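Side-chain contacts in catechol 2,3-dioxygenase (Rhodococcus sp., PDB 2WL9), which probably cleaves catechol-type rings beside their paired hydroxyls, using dioxygen at an iron site, in the breakdown of aromatic hydrocarbons: residues D18-R21 against D22-G26; R68-G71 against P72-D76; V157-A160 against T161-Y164; L223-A226 against H227-R231. One frame throughout, in Å; residues are numbered along the deposited sequence.

Contact 1. Residues D18-R21 against D22-G26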
ATOM      1  N   ASP C  18     -38.566  -3.527 -30.488  1.00 26.46           N
ATOM      2  CA  ASP C  18     -39.264  -3.508 -29.229  1.00 26.88           C
ATOM      3  C   ASP C  18     -38.816  -4.612 -28.273  1.00 26.11           C
ATOM      4  O   ASP C  18     -38.626  -4.374 -27.144  1.00 26.30           O
ATOM      5  CB  ASP C  18     -40.768  -3.657 -29.467  1.00 27.85           C
ATOM      6  CG  ASP C  18     -41.442  -2.358 -29.785  1.00 29.67           C
ATOM      7  OD1 ASP C  18     -40.744  -1.391 -30.054  1.00 30.72           O
ATOM      8  OD2 ASP C  18     -42.666  -2.308 -29.751  1.00 31.84           O
ATOM      9  N   ALA C  19     -38.645  -5.807 -28.768  1.00 25.37           N
ATOM     10  CA  ALA C  19     -38.216  -6.925 -27.925  1.00 24.35           C
ATOM     11  C   ALA C  19     -36.788  -6.728 -27.419  1.00 23.57           C
ATOM     12  O   ALA C  19     -36.486  -7.047 -26.271  1.00 23.19           O
ATOM     13  CB  ALA C  19     -38.350  -8.246 -28.672  1.00 24.42           C
ATOM     14  N   TRP C  20     -35.925  -6.191 -28.283  1.00 22.87           N
ATOM     15  CA  TRP C  20     -34.518  -5.928 -27.950  1.00 22.32           C
ATOM     16  C   TRP C  20     -34.332  -4.863 -26.873  1.00 22.24           C
ATOM     17  O   TRP C  20     -33.466  -4.999 -26.002  1.00 22.25           O
ATOM     18  CB  TRP C  20     -33.728  -5.554 -29.206  1.00 21.86           C
ATOM     19  CG  TRP C  20     -33.100  -6.733 -29.863  1.00 21.69           C
ATOM     20  CD1 TRP C  20     -33.541  -7.384 -30.978  1.00 21.57           C
ATOM     21  CD2 TRP C  20     -31.917  -7.415 -29.439  1.00 20.94           C
ATOM     22  NE1 TRP C  20     -32.700  -8.428 -31.279  1.00 21.55           N
ATOM     23  CE2 TRP C  20     -31.697  -8.472 -30.348  1.00 20.88           C
ATOM     24  CE3 TRP C  20     -31.023  -7.239 -28.374  1.00 19.87           C
ATOM     25  CZ2 TRP C  20     -30.612  -9.345 -30.232  1.00 19.92           C
ATOM     26  CZ3 TRP C  20     -29.948  -8.111 -28.258  1.00 20.04           C
ATOM     27  CH2 TRP C  20     -29.750  -9.149 -29.184  1.00 19.58           C
ATOM     28  N   ARG C  21     -35.130  -3.802 -26.936  1.00 22.71           N
ATOM     29  CA  ARG C  21     -35.163  -2.805 -25.862  1.00 23.10           C
ATOM     30  C   ARG C  21     -35.547  -3.482 -24.551  1.00 23.06           C
ATOM     31  O   ARG C  21     -34.824  -3.380 -23.563  1.00 22.86           O
ATOM     32  CB  ARG C  21     -36.147  -1.676 -26.192  1.00 23.81           C
ATOM     33  CG  ARG C  21     -35.757  -0.875 -27.430  1.00 24.81           C
ATOM     34  CD  ARG C  21     -36.743   0.238 -27.732  1.00 28.27           C
ATOM     35  NE  ARG C  21     -36.731   1.264 -26.693  1.00 29.73           N
ATOM     36  CZ  ARG C  21     -36.825   2.571 -26.923  1.00 30.86           C
ATOM     37  NH1 ARG C  21     -36.916   3.033 -28.164  1.00 31.66           N
ATOM     38  NH2 ARG C  21     -36.807   3.421 -25.909  1.00 31.09           N
ATOM     39  N   ASP C  22     -36.674  -4.194 -24.557  1.00 23.11           N
ATOM     40  CA  ASP C  22     -37.151  -4.926 -23.374  1.00 22.97           C
ATOM     41  C   ASP C  22     -36.072  -5.839 -22.796  1.00 22.28           C
ATOM     42  O   ASP C  22     -35.910  -5.934 -21.580  1.00 21.64           O
ATOM     43  CB  ASP C  22     -38.392  -5.759 -23.722  1.00 23.83           C
ATOM     44  CG  ASP C  22     -39.661  -4.920 -23.842  1.00 25.47           C
ATOM     45  OD1 ASP C  22     -39.583  -3.675 -23.933  1.00 26.30           O
ATOM     46  OD2 ASP C  22     -40.751  -5.527 -23.858  1.00 28.07           O
ATOM     47  N   TYR C  23     -35.323  -6.487 -23.686  1.00 21.75           N
ATOM     48  CA  TYR C  23     -34.334  -7.480 -23.312  1.00 21.00           C
ATOM     49  C   TYR C  23     -33.022  -6.852 -22.851  1.00 21.02           C
ATOM     50  O   TYR C  23     -32.582  -7.091 -21.725  1.00 20.91           O
ATOM     51  CB  TYR C  23     -34.104  -8.421 -24.491  1.00 21.44           C
ATOM     52  CG  TYR C  23     -33.053  -9.492 -24.302  1.00 20.22           C
ATOM     53  CD1 TYR C  23     -33.391 -10.733 -23.763  1.00 20.82           C
ATOM     54  CD2 TYR C  23     -31.734  -9.287 -24.711  1.00 20.54           C
ATOM     55  CE1 TYR C  23     -32.436 -11.736 -23.614  1.00 20.15           C
ATOM     56  CE2 TYR C  23     -30.772 -10.289 -24.569  1.00 19.38           C
ATOM     57  CZ  TYR C  23     -31.132 -11.511 -24.020  1.00 19.44           C
ATOM     58  OH  TYR C  23     -30.187 -12.511 -23.873  1.00 19.14           O
ATOM     59  N   ALA C  24     -32.408  -6.045 -23.714  1.00 20.69           N
ATOM     60  CA  ALA C  24     -31.078  -5.498 -23.432  1.00 20.56           C
ATOM     61  C   ALA C  24     -31.081  -4.416 -22.350  1.00 20.36           C
ATOM     62  O   ALA C  24     -30.130  -4.316 -21.574  1.00 20.26           O
ATOM     63  CB  ALA C  24     -30.438  -4.980 -24.703  1.00 20.73           C
ATOM     64  N   ALA C  25     -32.135  -3.607 -22.300  1.00 20.60           N
ATOM     65  CA  ALA C  25     -32.249  -2.595 -21.245  1.00 20.61           C
ATOM     66  C   ALA C  25     -32.990  -3.128 -20.021  1.00 20.74           C
ATOM     67  O   ALA C  25     -32.481  -3.054 -18.895  1.00 20.62           O
ATOM     68  CB  ALA C  25     -32.907  -1.324 -21.777  1.00 21.09           C
ATOM     69  N   GLY C  26     -34.185  -3.677 -20.248  1.00 20.52           N
ATOM     70  CA  GLY C  26     -35.070  -4.104 -19.170  1.00 20.20           C
ATOM     71  C   GLY C  26     -34.559  -5.258 -18.331  1.00 19.96           C
ATOM     72  O   GLY C  26     -34.845  -5.345 -17.133  1.00 19.80           O
TER

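Contact 2. Residues R68-G71 against P72-D76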
ATOM      1  N   ARG C  68     -10.961  -1.636 -31.995  1.00 16.22           N
ATOM      2  CA  ARG C  68     -10.345  -0.338 -31.738  1.00 16.31           C
ATOM      3  C   ARG C  68      -8.815  -0.336 -31.815  1.00 16.92           C
ATOM      4  O   ARG C  68      -8.154  -1.285 -31.383  1.00 17.09           O
ATOM      5  CB  ARG C  68     -10.789   0.174 -30.366  1.00 16.51           C
ATOM      6  CG  ARG C  68     -10.423   1.622 -30.072  1.00 15.76           C
ATOM      7  CD  ARG C  68     -10.585   1.903 -28.583  1.00 15.69           C
ATOM      8  NE  ARG C  68     -10.513   3.330 -28.278  1.00 14.50           N
ATOM      9  CZ  ARG C  68     -10.589   3.839 -27.052  1.00 15.18           C
ATOM     10  NH1 ARG C  68     -10.735   3.036 -26.005  1.00 15.25           N
ATOM     11  NH2 ARG C  68     -10.520   5.155 -26.869  1.00 14.58           N
ATOM     12  N   VAL C  69      -8.262   0.742 -32.364  1.00 16.87           N
ATOM     13  CA  VAL C  69      -6.837   1.028 -32.242  1.00 17.65           C
ATOM     14  C   VAL C  69      -6.684   2.373 -31.541  1.00 17.84           C
ATOM     15  O   VAL C  69      -7.653   3.126 -31.420  1.00 17.88           O
ATOM     16  CB  VAL C  69      -6.083   0.994 -33.600  1.00 17.48           C
ATOM     17  CG1 VAL C  69      -6.097  -0.405 -34.191  1.00 17.34           C
ATOM     18  CG2 VAL C  69      -6.649   1.999 -34.589  1.00 17.48           C
ATOM     19  N   ALA C  70      -5.479   2.660 -31.064  1.00 18.53           N
ATOM     20  CA  ALA C  70      -5.238   3.834 -30.226  1.00 18.93           C
ATOM     21  C   ALA C  70      -5.402   5.178 -30.938  1.00 19.18           C
ATOM     22  O   ALA C  70      -5.790   6.162 -30.307  1.00 19.05           O
ATOM     23  CB  ALA C  70      -3.849   3.747 -29.580  1.00 19.52           C
ATOM     24  N   GLY C  71      -5.083   5.229 -32.230  1.00 19.29           N
ATOM     25  CA  GLY C  71      -5.099   6.490 -32.954  1.00 19.61           C
ATOM     26  C   GLY C  71      -4.869   6.347 -34.449  1.00 19.94           C
ATOM     27  O   GLY C  71      -4.676   5.235 -34.947  1.00 20.17           O
ATOM     28  N   PRO C  72      -4.864   7.481 -35.172  1.00 20.02           N
ATOM     29  CA  PRO C  72      -4.728   7.511 -36.629  1.00 20.14           C
ATOM     30  C   PRO C  72      -3.410   6.934 -37.151  1.00 20.47           C
ATOM     31  O   PRO C  72      -3.390   6.340 -38.234  1.00 20.24           O
ATOM     32  CB  PRO C  72      -4.828   9.007 -36.961  1.00 20.57           C
ATOM     33  CG  PRO C  72      -4.490   9.710 -35.697  1.00 20.21           C
ATOM     34  CD  PRO C  72      -5.013   8.837 -34.611  1.00 20.25           C
ATOM     35  N   VAL C  73      -2.324   7.113 -36.398  1.00 20.50           N
ATOM     36  CA  VAL C  73      -1.017   6.567 -36.790  1.00 21.44           C
ATOM     37  C   VAL C  73      -1.056   5.041 -36.738  1.00 21.14           C
ATOM     38  O   VAL C  73      -0.608   4.369 -37.671  1.00 21.34           O
ATOM     39  CB  VAL C  73       0.151   7.094 -35.906  1.00 21.41           C
ATOM     40  CG1 VAL C  73       1.490   6.540 -36.395  1.00 22.40           C
ATOM     41  CG2 VAL C  73       0.181   8.622 -35.908  1.00 22.70           C
ATOM     42  N   GLU C  74      -1.598   4.513 -35.641  1.00 20.88           N
ATOM     43  CA  GLU C  74      -1.817   3.074 -35.468  1.00 20.97           C
ATOM     44  C   GLU C  74      -2.747   2.488 -36.540  1.00 20.79           C
ATOM     45  O   GLU C  74      -2.522   1.371 -37.023  1.00 20.51           O
ATOM     46  CB  GLU C  74      -2.372   2.767 -34.071  1.00 20.63           C
ATOM     47  CG  GLU C  74      -1.415   3.050 -32.907  1.00 21.48           C
ATOM     48  CD  GLU C  74      -1.375   4.519 -32.494  1.00 22.30           C
ATOM     49  OE1 GLU C  74      -2.110   5.347 -33.080  1.00 23.73           O
ATOM     50  OE2 GLU C  74      -0.602   4.850 -31.566  1.00 22.78           O
ATOM     51  N   LEU C  75      -3.770   3.208 -36.941  1.00 20.37           N
ATOM     52  CA  LEU C  75      -4.649   2.744 -37.992  1.00 20.49           C
ATOM     53  C   LEU C  75      -3.923   2.636 -39.319  1.00 21.17           C
ATOM     54  O   LEU C  75      -4.054   1.703 -40.048  1.00 20.76           O
ATOM     55  CB  LEU C  75      -5.898   3.608 -38.102  1.00 20.22           C
ATOM     56  CG  LEU C  75      -6.990   3.184 -39.095  1.00 19.49           C
ATOM     57  CD1 LEU C  75      -7.560   1.862 -38.867  1.00 17.77           C
ATOM     58  CD2 LEU C  75      -7.976   4.183 -39.321  1.00 20.45           C
ATOM     59  N   ASP C  76      -3.129   3.643 -39.553  1.00 21.92           N
ATOM     60  CA  ASP C  76      -2.348   3.721 -40.752  1.00 23.55           C
ATOM     61  C   ASP C  76      -1.375   2.551 -40.856  1.00 23.54           C
ATOM     62  O   ASP C  76      -1.266   1.938 -41.869  1.00 23.66           O
ATOM     63  CB  ASP C  76      -1.586   5.028 -40.789  1.00 24.15           C
ATOM     64  CG  ASP C  76      -2.212   6.031 -41.684  1.00 24.24           C
ATOM     65  OD1 ASP C  76      -3.354   6.346 -41.509  1.00 24.10           O
ATOM     66  OD2 ASP C  76      -1.565   6.489 -42.591  1.00 24.47           O
TER

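Contact 3. Residues V157-A160 against T161-Y164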
ATOM      1  N   VAL C 157     -10.391 -22.213 -39.658  1.00 26.02           N
ATOM      2  CA  VAL C 157      -9.818 -21.839 -38.359  1.00 26.20           C
ATOM      3  C   VAL C 157      -8.400 -21.281 -38.465  1.00 26.21           C
ATOM      4  O   VAL C 157      -8.096 -20.251 -37.865  1.00 26.24           O
ATOM      5  CB  VAL C 157      -9.855 -23.021 -37.354  1.00 26.18           C
ATOM      6  CG1 VAL C 157      -9.233 -22.624 -36.019  1.00 26.01           C
ATOM      7  CG2 VAL C 157     -11.281 -23.483 -37.137  1.00 26.56           C
ATOM      8  N   GLU C 158      -7.536 -21.949 -39.229  1.00 26.71           N
ATOM      9  CA  GLU C 158      -6.148 -21.505 -39.353  1.00 26.99           C
ATOM     10  C   GLU C 158      -6.001 -20.135 -40.031  1.00 26.54           C
ATOM     11  O   GLU C 158      -5.230 -19.293 -39.559  1.00 25.86           O
ATOM     12  CB  GLU C 158      -5.271 -22.555 -40.045  1.00 27.89           C
ATOM     13  CG  GLU C 158      -3.825 -22.507 -39.565  1.00 30.18           C
ATOM     14  CD  GLU C 158      -2.996 -23.710 -39.984  1.00 34.24           C
ATOM     15  OE1 GLU C 158      -3.377 -24.420 -40.945  1.00 36.45           O
ATOM     16  OE2 GLU C 158      -1.942 -23.936 -39.350  1.00 35.56           O
ATOM     17  N   GLU C 159      -6.741 -19.914 -41.121  1.00 26.04           N
ATOM     18  CA  GLU C 159      -6.725 -18.617 -41.807  1.00 25.89           C
ATOM     19  C   GLU C 159      -7.234 -17.507 -40.890  1.00 24.70           C
ATOM     20  O   GLU C 159      -6.650 -16.426 -40.840  1.00 24.11           O
ATOM     21  CB  GLU C 159      -7.547 -18.648 -43.101  1.00 26.54           C
ATOM     22  CG  GLU C 159      -6.734 -19.002 -44.339  1.00 28.77           C
ATOM     23  CD  GLU C 159      -7.580 -19.122 -45.596  1.00 31.80           C
ATOM     24  OE1 GLU C 159      -8.744 -18.657 -45.602  1.00 33.26           O
ATOM     25  OE2 GLU C 159      -7.073 -19.691 -46.586  1.00 33.71           O
ATOM     26  N   ALA C 160      -8.320 -17.793 -40.177  1.00 24.01           N
ATOM     27  CA  ALA C 160      -8.867 -16.891 -39.166  1.00 23.50           C
ATOM     28  C   ALA C 160      -7.828 -16.550 -38.089  1.00 23.09           C
ATOM     29  O   ALA C 160      -7.688 -15.389 -37.701  1.00 22.29           O
ATOM     30  CB  ALA C 160     -10.109 -17.500 -38.535  1.00 23.48           C
ATOM     31  N   THR C 161      -7.093 -17.553 -37.617  1.00 23.23           N
ATOM     32  CA  THR C 161      -6.069 -17.298 -36.602  1.00 23.27           C
ATOM     33  C   THR C 161      -4.977 -16.376 -37.144  1.00 23.61           C
ATOM     34  O   THR C 161      -4.618 -15.400 -36.486  1.00 23.50           O
ATOM     35  CB  THR C 161      -5.469 -18.594 -36.008  1.00 23.38           C
ATOM     36  OG1 THR C 161      -6.525 -19.474 -35.621  1.00 22.41           O
ATOM     37  CG2 THR C 161      -4.638 -18.274 -34.778  1.00 23.28           C
ATOM     38  N   ARG C 162      -4.480 -16.667 -38.348  1.00 24.06           N
ATOM     39  CA  ARG C 162      -3.457 -15.833 -38.993  1.00 24.43           C
ATOM     40  C   ARG C 162      -3.927 -14.392 -39.211  1.00 23.46           C
ATOM     41  O   ARG C 162      -3.178 -13.442 -38.959  1.00 23.24           O
ATOM     42  CB  ARG C 162      -3.012 -16.431 -40.334  1.00 25.13           C
ATOM     43  CG  ARG C 162      -2.341 -17.791 -40.239  1.00 27.91           C
ATOM     44  CD  ARG C 162      -1.823 -18.232 -41.597  1.00 32.01           C
ATOM     45  NE  ARG C 162      -1.528 -19.664 -41.625  1.00 35.70           N
ATOM     46  CZ  ARG C 162      -2.292 -20.585 -42.209  1.00 36.85           C
ATOM     47  NH1 ARG C 162      -3.412 -20.242 -42.835  1.00 37.22           N
ATOM     48  NH2 ARG C 162      -1.928 -21.859 -42.175  1.00 38.73           N
ATOM     49  N   PHE C 163      -5.166 -14.242 -39.681  1.00 22.79           N
ATOM     50  CA  PHE C 163      -5.771 -12.926 -39.886  1.00 21.76           C
ATOM     51  C   PHE C 163      -5.788 -12.120 -38.589  1.00 21.11           C
ATOM     52  O   PHE C 163      -5.285 -10.998 -38.535  1.00 21.18           O
ATOM     53  CB  PHE C 163      -7.188 -13.077 -40.453  1.00 21.61           C
ATOM     54  CG  PHE C 163      -7.972 -11.788 -40.508  1.00 20.67           C
ATOM     55  CD1 PHE C 163      -7.730 -10.856 -41.512  1.00 20.22           C
ATOM     56  CD2 PHE C 163      -8.962 -11.520 -39.565  1.00 19.45           C
ATOM     57  CE1 PHE C 163      -8.452  -9.669 -41.572  1.00 18.93           C
ATOM     58  CE2 PHE C 163      -9.694 -10.330 -39.612  1.00 19.29           C
ATOM     59  CZ  PHE C 163      -9.438  -9.402 -40.623  1.00 18.54           C
ATOM     60  N   TYR C 164      -6.361 -12.698 -37.542  1.00 20.47           N
ATOM     61  CA  TYR C 164      -6.468 -11.995 -36.272  1.00 19.97           C
ATOM     62  C   TYR C 164      -5.122 -11.736 -35.592  1.00 19.71           C
ATOM     63  O   TYR C 164      -4.983 -10.740 -34.894  1.00 19.81           O
ATOM     64  CB  TYR C 164      -7.492 -12.660 -35.351  1.00 19.23           C
ATOM     65  CG  TYR C 164      -8.902 -12.427 -35.839  1.00 19.57           C
ATOM     66  CD1 TYR C 164      -9.487 -11.160 -35.756  1.00 19.24           C
ATOM     67  CD2 TYR C 164      -9.641 -13.460 -36.407  1.00 18.97           C
ATOM     68  CE1 TYR C 164     -10.772 -10.931 -36.221  1.00 20.14           C
ATOM     69  CE2 TYR C 164     -10.933 -13.246 -36.878  1.00 19.95           C
ATOM     70  CZ  TYR C 164     -11.490 -11.981 -36.780  1.00 20.23           C
ATOM     71  OH  TYR C 164     -12.766 -11.760 -37.230  1.00 20.69           O
TER

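Contact 4. Residues L223-A226 against H227-R231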
ATOM      1  N   LEU C 223     -25.606  -9.870 -11.870  1.00 21.16           N
ATOM      2  CA  LEU C 223     -25.740 -11.155 -12.548  1.00 21.23           C
ATOM      3  C   LEU C 223     -26.932 -11.918 -11.982  1.00 21.57           C
ATOM      4  O   LEU C 223     -27.734 -12.470 -12.738  1.00 21.22           O
ATOM      5  CB  LEU C 223     -24.455 -11.977 -12.424  1.00 21.23           C
ATOM      6  CG  LEU C 223     -24.434 -13.373 -13.052  1.00 21.85           C
ATOM      7  CD1 LEU C 223     -24.570 -13.314 -14.574  1.00 22.50           C
ATOM      8  CD2 LEU C 223     -23.166 -14.105 -12.655  1.00 23.29           C
ATOM      9  N   GLY C 224     -27.047 -11.923 -10.654  1.00 22.05           N
ATOM     10  CA  GLY C 224     -28.168 -12.559  -9.963  1.00 22.93           C
ATOM     11  C   GLY C 224     -29.502 -11.949 -10.356  1.00 23.35           C
ATOM     12  O   GLY C 224     -30.471 -12.666 -10.592  1.00 23.22           O
ATOM     13  N   TYR C 225     -29.533 -10.620 -10.427  1.00 23.90           N
ATOM     14  CA  TYR C 225     -30.701  -9.860 -10.866  1.00 24.39           C
ATOM     15  C   TYR C 225     -31.112 -10.240 -12.293  1.00 24.43           C
ATOM     16  O   TYR C 225     -32.282 -10.543 -12.544  1.00 24.44           O
ATOM     17  CB  TYR C 225     -30.390  -8.365 -10.764  1.00 24.65           C
ATOM     18  CG  TYR C 225     -31.548  -7.413 -10.970  1.00 25.70           C
ATOM     19  CD1 TYR C 225     -32.049  -6.664  -9.904  1.00 27.40           C
ATOM     20  CD2 TYR C 225     -32.108  -7.214 -12.231  1.00 26.83           C
ATOM     21  CE1 TYR C 225     -33.092  -5.772 -10.077  1.00 27.57           C
ATOM     22  CE2 TYR C 225     -33.161  -6.316 -12.416  1.00 26.67           C
ATOM     23  CZ  TYR C 225     -33.648  -5.605 -11.333  1.00 27.18           C
ATOM     24  OH  TYR C 225     -34.686  -4.718 -11.494  1.00 27.21           O
ATOM     25  N   ALA C 226     -30.150 -10.223 -13.218  1.00 24.47           N
ATOM     26  CA  ALA C 226     -30.396 -10.596 -14.616  1.00 24.57           C
ATOM     27  C   ALA C 226     -30.818 -12.060 -14.757  1.00 24.89           C
ATOM     28  O   ALA C 226     -31.746 -12.371 -15.513  1.00 25.02           O
ATOM     29  CB  ALA C 226     -29.173 -10.300 -15.479  1.00 24.16           C
ATOM     30  N   HIS C 227     -30.154 -12.950 -14.016  1.00 25.19           N
ATOM     31  CA  HIS C 227     -30.491 -14.381 -14.028  1.00 25.64           C
ATOM     32  C   HIS C 227     -31.913 -14.635 -13.528  1.00 26.38           C
ATOM     33  O   HIS C 227     -32.641 -15.448 -14.105  1.00 26.61           O
ATOM     34  CB  HIS C 227     -29.482 -15.191 -13.201  1.00 25.50           C
ATOM     35  CG  HIS C 227     -29.782 -16.661 -13.134  1.00 24.86           C
ATOM     36  ND1 HIS C 227     -30.210 -17.281 -11.979  1.00 24.60           N
ATOM     37  CD2 HIS C 227     -29.706 -17.633 -14.074  1.00 24.63           C
ATOM     38  CE1 HIS C 227     -30.383 -18.570 -12.210  1.00 24.67           C
ATOM     39  NE2 HIS C 227     -30.079 -18.812 -13.472  1.00 23.39           N
ATOM     40  N   ASP C 228     -32.306 -13.935 -12.464  1.00 26.93           N
ATOM     41  CA  ASP C 228     -33.646 -14.084 -11.904  1.00 27.70           C
ATOM     42  C   ASP C 228     -34.721 -13.630 -12.887  1.00 27.85           C
ATOM     43  O   ASP C 228     -35.780 -14.255 -12.986  1.00 27.92           O
ATOM     44  CB  ASP C 228     -33.784 -13.328 -10.576  1.00 27.96           C
ATOM     45  CG  ASP C 228     -33.319 -14.151  -9.377  1.00 28.72           C
ATOM     46  OD1 ASP C 228     -32.864 -15.306  -9.556  1.00 30.14           O
ATOM     47  OD2 ASP C 228     -33.414 -13.635  -8.247  1.00 29.21           O
ATOM     48  N   LEU C 229     -34.431 -12.544 -13.602  1.00 27.81           N
ATOM     49  CA  LEU C 229     -35.328 -12.008 -14.619  1.00 28.01           C
ATOM     50  C   LEU C 229     -35.496 -12.926 -15.826  1.00 27.93           C
ATOM     51  O   LEU C 229     -36.623 -13.171 -16.258  1.00 28.37           O
ATOM     52  CB  LEU C 229     -34.882 -10.606 -15.065  1.00 28.01           C
ATOM     53  CG  LEU C 229     -35.712  -9.426 -14.548  1.00 29.01           C
ATOM     54  CD1 LEU C 229     -35.061  -8.097 -14.903  1.00 28.24           C
ATOM     55  CD2 LEU C 229     -37.143  -9.482 -15.085  1.00 29.46           C
ATOM     56  N   VAL C 230     -34.381 -13.430 -16.361  1.00 27.47           N
ATOM     57  CA  VAL C 230     -34.405 -14.379 -17.479  1.00 27.53           C
ATOM     58  C   VAL C 230     -35.310 -15.567 -17.154  1.00 28.27           C
ATOM     59  O   VAL C 230     -36.148 -15.967 -17.979  1.00 28.02           O
ATOM     60  CB  VAL C 230     -32.968 -14.877 -17.856  1.00 27.27           C
ATOM     61  CG1 VAL C 230     -33.024 -16.067 -18.807  1.00 27.04           C
ATOM     62  CG2 VAL C 230     -32.156 -13.754 -18.484  1.00 26.32           C
ATOM     63  N   ARG C 231     -35.135 -16.100 -15.942  1.00 28.65           N
ATOM     64  CA  ARG C 231     -35.897 -17.250 -15.452  0.50 29.17           C
ATOM     65  C   ARG C 231     -37.377 -16.911 -15.282  1.00 29.87           C
ATOM     66  O   ARG C 231     -38.255 -17.709 -15.632  1.00 30.25           O
ATOM     67  CB  ARG C 231     -35.321 -17.734 -14.118  0.50 29.05           C
ATOM     68  CG  ARG C 231     -33.947 -18.377 -14.212  0.50 28.12           C
ATOM     69  CD  ARG C 231     -34.018 -19.709 -14.917  0.50 27.43           C
ATOM     70  NE  ARG C 231     -32.728 -20.388 -14.961  0.50 26.27           N
ATOM     71  CZ  ARG C 231     -32.489 -21.455 -15.711  0.50 25.86           C
ATOM     72  NH1 ARG C 231     -33.456 -21.949 -16.471  0.50 25.62           N
ATOM     73  NH2 ARG C 231     -31.291 -22.025 -15.705  0.50 25.66           N
TER

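Contact 1. Residues D18-R21 against D22-G26
Across D18-R21 and D22-G26 the backbone runs through consecutive helical turns, with D22, Y23, A24 and A25 each donating to the carbonyl four residues back; the tightest bond is A24 N to W20 O, 2.7 Å at 165°. R21 O accepts A25 N at 3.0 Å and also, weakly, G26 N at 3.4 Å. W20 and Y23 carry the side-chain contact. They lie alongside and point the same way, the edge of Y23 directed at the face of the six-membered ring of W20 in an offset edge-to-face stack, with centroids 5.7 Å apart and planes at 79°. Y23 CD2 meets W20 CZ3 at 4.1 Å, while A24 CB sits at the indole edge, 4.3 Å from W20 CE3. With CG opposite its backbone N (chi1 177°), Y23 keeps its ring beside the indole. S258 OG hydrogen-bonds W20 NE1, and the W262 ring meets both aromatic rings. D22 carries its carboxylate back beside the D18 carbonyl, where two acceptors face each other and no hydrogen bond forms. The chemistry is thus divided: buried aromatics join this helix to the segment just before the iron ligand E263, while the acidic side chains lie on an exposed flank.

Contact 2. Residues R68-G71 against P72-D76
G71 O receives the N-H of L75 at 3.0 Å, with an N-H...O angle of 151° and the donor in the carbonyl plane, and this bond closes the first turn of the helix behind its N-cap residue, G71. E74, three residues into the helix, doubles back toward the same glycine. Its chain bends at chi2 (81°), which swings the carboxylate over the N-cap and leaves E74 OE1 3.1 Å from G71 N. That approach resembles half of a capping box, but G71 has no side chain to accept the N-H of E74 in return, and its own N-H is poorly aimed at OE1. The same oxygen also lies close to G71 O, a second acceptor, which suggests a somewhat unfavourable electrostatic setting; the start of the helix may partly compensate for it. A70 CB lies 3.9 Å from the carboxylate carbon E74 CD. Apolar contact comes from V69, whose CB reaches E74 CB at 4.1 Å. V69 and L75 cross at about a right angle, V69 CG2 touching L75 CB at 3.9 Å. The turn leads from strand 61-68 into helix 72-84. Strand 115-120 flanks it through I118 against V69 and Y120 against P72 and L75, and a second subunit closes in from outside, its R165 packing on P72 and V73 and its Q274 on A70.

Contact 3. Residues V157-A160 against T161-Y164
E158 and R162, one helical turn apart, meet with their flat groups turned 29° from each other, and E158 OE1 makes a salt bridge to R162 NH2 at 3.2 Å. E158 CG lies 3.3 Å above one face of the guanidinium, offset toward its rim, so methylene packing supplements the charge pairing. R162 runs extended from CG to NE, which carries the guanidinium back to E158, one turn earlier. E159 comes from a different direction, with its CG in the guanidinium plane at the edge, 3.9 Å from R162 NH1; its carboxylate remains too far for a salt bridge. On another flank V157 and T161 lie side by side with their side chains running in the same direction. A chi1 of -49° puts T161 OG1 beside its own backbone N, from where it turns back to donate to V157 O at 2.8 Å. The hydroxyl sits 39° out of the carbonyl plane, while T161 N bonds the same oxygen at 2.9 Å, so V157 O is gripped twice. Farther on, Y164 turns its ring toward A160, CD2 lying 3.0 Å from A160 O, and F163 CD2 stands 3.5 Å above the centre of that ring. D110 OD2 bonds Y164 OH. Helix 157-167 rests on the sheet of its domain: V188 and M190 of strand 184-191 and L199 and F201 of strand 199-201 receive V157, A160, T161 and Y164, whereas the E158-R162 pair lies on the exposed flank.

Contact 4. Residues L223-A226 against H227-R231
L223 O accepts H227 N at 2.8 Å with an N-H...O angle of 160°, and three more bonds of the same kind follow along the helix: D228 N to G224 O at 2.9 Å, L229 N to Y225 O at 3.1 Å and V230 N to A226 O at 3.0 Å. Four successive bonds, each reaching back four residues, mark a regular alpha-helix. D228 adds a polar side chain next to this backbone. Its carboxylate leans over the G224 carbonyl, CG lying 3.4 Å from G224 O, but the strong partner of OD2 is G284 N of the third subunit, so the acid serves an interface between chains. Outward from there the packing turns apolar. Y225 and L229 extend together from the helix, with L229 CD1 reaching Y225 CE2 at 3.6 Å; the methyl meets the ring obliquely. The trans first torsion of Y225 (chi1 -171°) brings the phenol alongside L229. R134 and P135 lie against Y225, which P129 of the fourth subunit reaches as well. V230 CG2 packs 3.3 Å from A226 O, a close approach of a methyl to a carbonyl. H227 directs its ring off the helix to F252, meeting it edge-to-face. Several strands receive helix 220-232: Y217 of strand 210-217 touches L223 and A226, strand 250-255 offers F252 and C254 to V230, and V237 of strand 237-240 also packs on V230.

How the contacts relate
From the N terminus the four contacts follow in series; none nests in or crosses another, and since each is a continuous run, none closes a long loop. Contact 1 lies on helix 17-24 and runs into the residues after it, contact 2 closes the turn from strand 61-68 into helix 72-84, and contacts 3 and 4 lie within helices 157-167 and 220-232. Despite their separation in sequence, contacts 1 and 4 touch, G26 O packing 3.5 Å from L229 CD1, so helix 220-232 packs against the residues that follow helix 17-24. Contacts 2 and 3 stay apart within the chain, nearest atoms about 10 Å, yet helix 157-167 of the second subunit reaches contact 2.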